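Putative cytoplasmic protein (Salmonella typhimurium, PDB 2GK3) is of unknown function but assembles into a hexamer and has a fold related to the class I glutamine amidotransferases. Local coordinates at the interface of chains A and B and the interface of chains A and C. Residues are numbered along the deposited sequence; one frame, centred on the assembly and turned at random. Chains: chain A/B/C, putative cytoplasmic protein.

Contact 1: the interface of chains A and B. Residues chain A 95, 98-100; chain B 24, 26, 35-37.
The phenol of A:Tyr99 and the side chain of B:Lys37 run antiparallel, and they bury the most surface in this patch of a two-fold interface in a hexamer of the glutamine amidotransferase-like family. B:Lys37 stays extended from CB outward, and with CG anti to its backbone N (chi1 -169°) it reaches back along one ring face from the hydroxyl end toward CG. Its CE packs 3.6 Å from CD2 of A:Tyr99, and its terminal amine NZ lies over that face, 3.9 Å from the ring centroid, in a cation-pi contact displaced toward the rim. The opposite face is backed within chain A by CD2 of A:Phe98. Over the CE1 rim of the lysine-covered face, the methyl CE of selenomethionine B:Met24 packs 3.5 Å from A:Tyr99 CE1. The phenol oxygen OH hydrogen-bonds OG of B:Ser35 at 2.9 Å, with the donor undecided. That OG is itself held by NE2 of B:His26 at 2.8 Å, in the plane of the imidazole and nearly straight (164° at H), which probably helps to orient the serine hydroxyl toward the phenol. A water links A:Tyr99 OH to the backbone O of B:Ser36. Near the lysine's base, OD1 of A:Asn95 lies 3.8 Å from B:Lys37 CG.

Contact 2: the interface of chains A and C. Residues chain A 97-98, 101-102; chain C 187, 229-230, 234.
Aromatic A:Phe98 and C:His230 meet edge-to-face, their planes inclined by 60° and their centroids 5.2 Å apart, in a mainly apolar patch of the A-C interface of the hexamer, which as a whole is not an exact two-fold. The CD1-CE1 edge of the phenyl ring points at one face of the imidazole, over its ND1-CE1 side, and CD1 of A:Phe98 comes within 3.8 Å of CE1 of C:His230. The methyl of A:Thr97 sits over the CD2-NE2 rim of that same face, its CG2 3.8 Å from CD2 of C:His230. With OG1 placed beside the backbone N (chi1 -68°), the methyl is the threonine branch turned to the histidine. C:His230 follows a cis peptide bond from C:Pro229, and its CG occupies the crowded position between backbone N and carbonyl carbon (chi1 84°), an arrangement that brings the ring up against helix 95-98 of chain A.

A:Leu101 buries more surface than any other residue here and divides its two methyls between neighbours. CD1 packs 3.8 Å from CB of C:Pro229, whereas CD2 lies 3.8 Å from CB of C:His230. The bent side chain of C:Gln234 lies roughly perpendicular to the leucine and brings its amide NE2 to 4.0 Å from A:Leu101 CD1.

Chain A contributes short helix 95-98 and the loop that follows it; chain C contributes loop residues, with C:Leu187 bordering the patch, and C:Gln234, the first residue of helix 234-238.

Contact 3: the interface of chains A and B. Residues chain A 36-38; chain B 65-66, 95, 99.
Aliphatic carbons of A:Lys37 cross one face of the B:Tyr99 ring in this patch of the two-fold A-B interface of the hexamer, with CD of the lysine 3.5 Å from CE2 of the tyrosine. The lysine leaves its backbone with CG between N and the carbonyl carbon (chi1 71°) and bends at chi3 (-92°); the folded chain lays CD and CE against the ring and sets NZ over its face, 3.8 Å from the centroid, as a cation-pi contact offset toward the rim. Alongside the base of the lysine, the amide of B:Asn95 packs with ND2 3.8 Å from A:Lys37 CB. A smaller apolar contact forms where CD1 of B:Ile66 meets the ring edge of A:Tyr38 in plane, 3.9 Å from CD2.

Outward, the polar rim gathers on the backbone carbonyl of A:Ser36. B:Gln65, extended beyond CG, donates from NE2 to this oxygen at 2.9 Å. The bond is almost linear (178° at H), and it lies in both the carbonyl plane and the glutamine's own amide plane, geometry that should restrain rotation of the carboxamide. A water 2.6 Å from the same A:Ser36 O also reaches OH of B:Tyr99 at 2.7 Å, so the carbonyl receives direct and water-mediated links from chain B.

Strands 19-28 and 31-40 of chain A form an arm reaching across to its neighbour, where 31-40 meets helices 61-67 and 95-98 of chain B and the tyrosine just beyond.

Contact 1: the interface of chains A and B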
# COMPACT_ATOMS: atom_id res chain seq x y z
N ASN A 95 -12.63 -11.67 12.55
CA ASN A 95 -11.60 -11.06 13.38
C ASN A 95 -11.24 -11.85 14.64
O ASN A 95 -10.06 -11.93 15.02
CB ASN A 95 -11.95 -9.59 13.68
CG ASN A 95 -12.14 -8.77 12.41
OD1 ASN A 95 -11.54 -9.07 11.37
ND2 ASN A 95 -12.98 -7.74 12.48
N PHE A 98 -8.96 -14.75 13.12
CA PHE A 98 -7.68 -14.38 12.53
C PHE A 98 -6.79 -13.55 13.45
O PHE A 98 -5.57 -13.71 13.43
CB PHE A 98 -7.84 -13.72 11.15
CG PHE A 98 -6.59 -13.74 10.35
CD1 PHE A 98 -6.16 -14.90 9.72
CD2 PHE A 98 -5.80 -12.60 10.25
CE1 PHE A 98 -4.97 -14.93 8.98
CE2 PHE A 98 -4.59 -12.61 9.50
CZ PHE A 98 -4.18 -13.78 8.88
N TYR A 99 -7.39 -12.66 14.24
CA TYR A 99 -6.59 -11.80 15.09
C TYR A 99 -6.68 -12.14 16.55
O TYR A 99 -5.67 -12.07 17.25
CB TYR A 99 -6.94 -10.32 14.89
CG TYR A 99 -6.83 -9.88 13.46
CD1 TYR A 99 -5.59 -9.58 12.89
CD2 TYR A 99 -7.97 -9.79 12.67
CE1 TYR A 99 -5.50 -9.18 11.56
CE2 TYR A 99 -7.90 -9.39 11.36
CZ TYR A 99 -6.66 -9.08 10.80
OH TYR A 99 -6.61 -8.70 9.49
N GLN A 100 -7.88 -12.50 17.02
CA GLN A 100 -8.11 -12.70 18.46
C GLN A 100 -7.77 -14.11 18.93
O GLN A 100 -7.74 -14.39 20.13
CB GLN A 100 -9.54 -12.32 18.86
CG GLN A 100 -9.96 -10.90 18.48
CD GLN A 100 -8.91 -9.88 18.83
OE1 GLN A 100 -8.52 -9.75 19.99
NE2 GLN A 100 -8.41 -9.15 17.82
N MSE B 24 -3.86 -4.47 5.90
CA MSE B 24 -2.55 -4.99 6.32
C MSE B 24 -1.90 -5.74 5.20
O MSE B 24 -2.52 -6.61 4.59
CB MSE B 24 -2.67 -5.98 7.48
CG MSE B 24 -3.26 -5.44 8.71
SE MSE B 24 -3.05 -6.68 10.15
CE MSE B 24 -4.41 -5.83 11.26
N HIS B 26 1.22 -8.12 4.73
CA HIS B 26 2.13 -8.95 5.51
C HIS B 26 3.21 -9.45 4.56
O HIS B 26 2.92 -10.34 3.75
CB HIS B 26 1.42 -10.19 6.09
CG HIS B 26 0.16 -9.91 6.85
ND1 HIS B 26 0.03 -10.16 8.20
CD2 HIS B 26 -1.06 -9.49 6.43
CE1 HIS B 26 -1.20 -9.88 8.59
NE2 HIS B 26 -1.89 -9.47 7.54
N SER B 35 -4.59 -8.81 4.49
CA SER B 35 -5.83 -8.99 5.23
C SER B 35 -6.37 -7.61 5.56
O SER B 35 -5.61 -6.70 5.86
CB SER B 35 -5.60 -9.78 6.50
OG SER B 35 -4.69 -9.12 7.35
N SER B 36 -7.70 -7.48 5.53
CA SER B 36 -8.32 -6.20 5.81
C SER B 36 -9.36 -6.34 6.91
O SER B 36 -9.93 -7.41 7.11
CB SER B 36 -8.88 -5.60 4.53
OG SER B 36 -7.86 -5.45 3.57
N LYS B 37 -9.62 -5.24 7.62
CA LYS B 37 -10.28 -5.28 8.92
C LYS B 37 -10.97 -3.95 9.20
O LYS B 37 -10.31 -2.92 9.25
CB LYS B 37 -9.18 -5.52 9.95
CG LYS B 37 -9.61 -5.86 11.32
CD LYS B 37 -8.41 -5.80 12.23
CE LYS B 37 -8.76 -6.40 13.58
NZ LYS B 37 -7.58 -6.49 14.48
O HOH W 1 -8.67 -9.37 8.21

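Contact 2: the interface of chains A and C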
# COMPACT_ATOMS: atom_id res chain seq x y z
N THR A 97 -11.22 -15.00 14.92
CA THR A 97 -10.44 -16.13 14.45
C THR A 97 -9.03 -15.68 14.07
O THR A 97 -8.04 -16.16 14.64
CB THR A 97 -11.13 -16.81 13.24
OG1 THR A 97 -12.33 -17.42 13.69
CG2 THR A 97 -10.24 -17.88 12.58
N PHE A 98 -8.96 -14.75 13.12
CA PHE A 98 -7.68 -14.38 12.53
C PHE A 98 -6.79 -13.55 13.45
O PHE A 98 -5.57 -13.71 13.43
CB PHE A 98 -7.84 -13.72 11.15
CG PHE A 98 -6.59 -13.74 10.35
CD1 PHE A 98 -6.16 -14.90 9.72
CD2 PHE A 98 -5.80 -12.60 10.25
CE1 PHE A 98 -4.97 -14.93 8.98
CE2 PHE A 98 -4.59 -12.61 9.50
CZ PHE A 98 -4.18 -13.78 8.88
N LEU A 101 -7.50 -15.00 17.97
CA LEU A 101 -6.99 -16.35 18.23
C LEU A 101 -7.96 -17.20 19.05
O LEU A 101 -7.56 -18.13 19.77
CB LEU A 101 -5.58 -16.31 18.86
CG LEU A 101 -4.56 -15.35 18.22
CD1 LEU A 101 -3.17 -15.52 18.83
CD2 LEU A 101 -4.50 -15.40 16.66
N LYS A 102 -9.24 -16.88 18.92
CA LYS A 102 -10.32 -17.61 19.54
C LYS A 102 -10.85 -18.70 18.61
O LYS A 102 -10.71 -18.60 17.39
CB LYS A 102 -11.45 -16.66 19.92
CG LYS A 102 -11.38 -16.12 21.34
CD LYS A 102 -10.67 -14.79 21.42
CE LYS A 102 -10.51 -14.34 22.86
NZ LYS A 102 -9.48 -15.17 23.60
N LEU C 187 -6.51 -24.90 13.89
CA LEU C 187 -7.50 -24.03 13.25
C LEU C 187 -7.40 -24.01 11.72
O LEU C 187 -8.11 -23.26 11.04
CB LEU C 187 -7.45 -22.63 13.89
CG LEU C 187 -8.44 -22.33 15.04
CD1 LEU C 187 -8.81 -23.53 15.87
CD2 LEU C 187 -7.95 -21.23 15.93
N PRO C 229 0.26 -19.59 15.89
CA PRO C 229 -1.04 -19.02 15.55
C PRO C 229 -1.13 -18.42 14.11
O PRO C 229 -0.15 -17.87 13.60
CB PRO C 229 -1.26 -17.96 16.64
CG PRO C 229 0.10 -17.69 17.21
CD PRO C 229 0.88 -18.94 17.05
N HIS C 230 -2.30 -18.49 13.49
CA HIS C 230 -3.53 -18.89 14.20
C HIS C 230 -3.91 -20.37 14.02
O HIS C 230 -4.77 -20.89 14.72
CB HIS C 230 -4.69 -17.96 13.83
CG HIS C 230 -5.39 -18.34 12.57
ND1 HIS C 230 -4.83 -18.15 11.32
CD2 HIS C 230 -6.60 -18.93 12.36
CE1 HIS C 230 -5.67 -18.60 10.40
NE2 HIS C 230 -6.75 -19.07 11.00
N GLN C 234 -3.16 -22.06 20.99
CA GLN C 234 -2.45 -21.91 22.27
C GLN C 234 -2.49 -23.21 23.08
O GLN C 234 -1.57 -23.46 23.86
CB GLN C 234 -2.98 -20.71 23.08
CG GLN C 234 -3.49 -19.50 22.24
CD GLN C 234 -2.54 -19.10 21.11
OE1 GLN C 234 -1.47 -18.54 21.35
NE2 GLN C 234 -2.95 -19.36 19.86

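Contact 3: the interface of chains A and B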
# COMPACT_ATOMS: atom_id res chain seq x y z
N SER A 36 -9.31 7.92 0.65
CA SER A 36 -9.99 6.69 1.06
C SER A 36 -11.51 6.86 1.09
O SER A 36 -12.01 7.89 1.49
CB SER A 36 -9.49 6.20 2.42
OG SER A 36 -8.14 5.77 2.36
N LYS A 37 -12.24 5.83 0.68
CA LYS A 37 -13.72 5.89 0.72
C LYS A 37 -14.32 4.49 0.89
O LYS A 37 -13.81 3.51 0.34
CB LYS A 37 -14.29 6.57 -0.53
CG LYS A 37 -14.16 5.70 -1.78
CD LYS A 37 -14.03 6.45 -3.07
CE LYS A 37 -15.36 6.68 -3.70
NZ LYS A 37 -15.20 6.88 -5.18
N TYR A 38 -15.40 4.43 1.64
CA TYR A 38 -16.23 3.25 1.74
C TYR A 38 -17.38 3.45 0.75
O TYR A 38 -17.85 4.59 0.58
CB TYR A 38 -16.73 3.14 3.16
CG TYR A 38 -17.76 2.09 3.40
CD1 TYR A 38 -17.38 0.76 3.58
CD2 TYR A 38 -19.11 2.42 3.48
CE1 TYR A 38 -18.32 -0.21 3.81
CE2 TYR A 38 -20.06 1.45 3.71
CZ TYR A 38 -19.66 0.14 3.89
OH TYR A 38 -20.59 -0.82 4.13
N GLN B 65 -18.64 10.81 5.13
CA GLN B 65 -18.31 10.90 3.71
C GLN B 65 -19.50 10.76 2.75
O GLN B 65 -19.49 11.38 1.68
CB GLN B 65 -17.29 9.84 3.36
CG GLN B 65 -15.97 9.96 4.05
CD GLN B 65 -14.96 9.04 3.43
OE1 GLN B 65 -15.12 7.83 3.50
NE2 GLN B 65 -13.95 9.60 2.79
N ILE B 66 -20.48 9.92 3.11
CA ILE B 66 -21.63 9.58 2.25
C ILE B 66 -22.88 10.38 2.60
O ILE B 66 -23.67 10.73 1.71
CB ILE B 66 -22.01 8.06 2.34
CG1 ILE B 66 -20.85 7.15 1.91
CG2 ILE B 66 -23.26 7.76 1.50
CD1 ILE B 66 -20.81 5.77 2.64
N ASN B 95 -17.52 12.54 -0.31
CA ASN B 95 -17.37 11.84 -1.60
C ASN B 95 -17.95 12.61 -2.78
O ASN B 95 -17.37 12.61 -3.86
CB ASN B 95 -17.95 10.42 -1.54
CG ASN B 95 -17.22 9.53 -0.54
OD1 ASN B 95 -16.27 9.94 0.12
ND2 ASN B 95 -17.68 8.29 -0.42
N TYR B 99 -15.03 13.34 -5.47
CA TYR B 99 -15.08 12.43 -6.60
C TYR B 99 -16.14 12.80 -7.63
O TYR B 99 -15.91 12.64 -8.81
CB TYR B 99 -15.31 10.99 -6.13
CG TYR B 99 -14.24 10.49 -5.20
CD1 TYR B 99 -12.96 10.19 -5.68
CD2 TYR B 99 -14.49 10.33 -3.84
CE1 TYR B 99 -11.96 9.73 -4.83
CE2 TYR B 99 -13.49 9.87 -2.97
CZ TYR B 99 -12.24 9.57 -3.48
OH TYR B 99 -11.27 9.12 -2.64
O HOH W 2 -11.79 9.92 -0.07

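Contacts 1 and 2 are neighbours, their C-alpha centres about 11 Å apart, and they share A:Phe98. The segment of chain A running through helix 95-98 into the next loop therefore meets chains B and C at once, which probably couples the two kinds of interface in the hexamer. Contact 3 lies about 23 Å from contact 1 and about 33 Å from contact 2. It belongs to the same two-fold interface as contact 1 with the chains exchanged: strand 31-40 meets A:Asn95 and A:Tyr99 in contact 1, B:Asn95 and B:Tyr99 in contact 3, nearly equivalent halves whose lysine conformations are not identical.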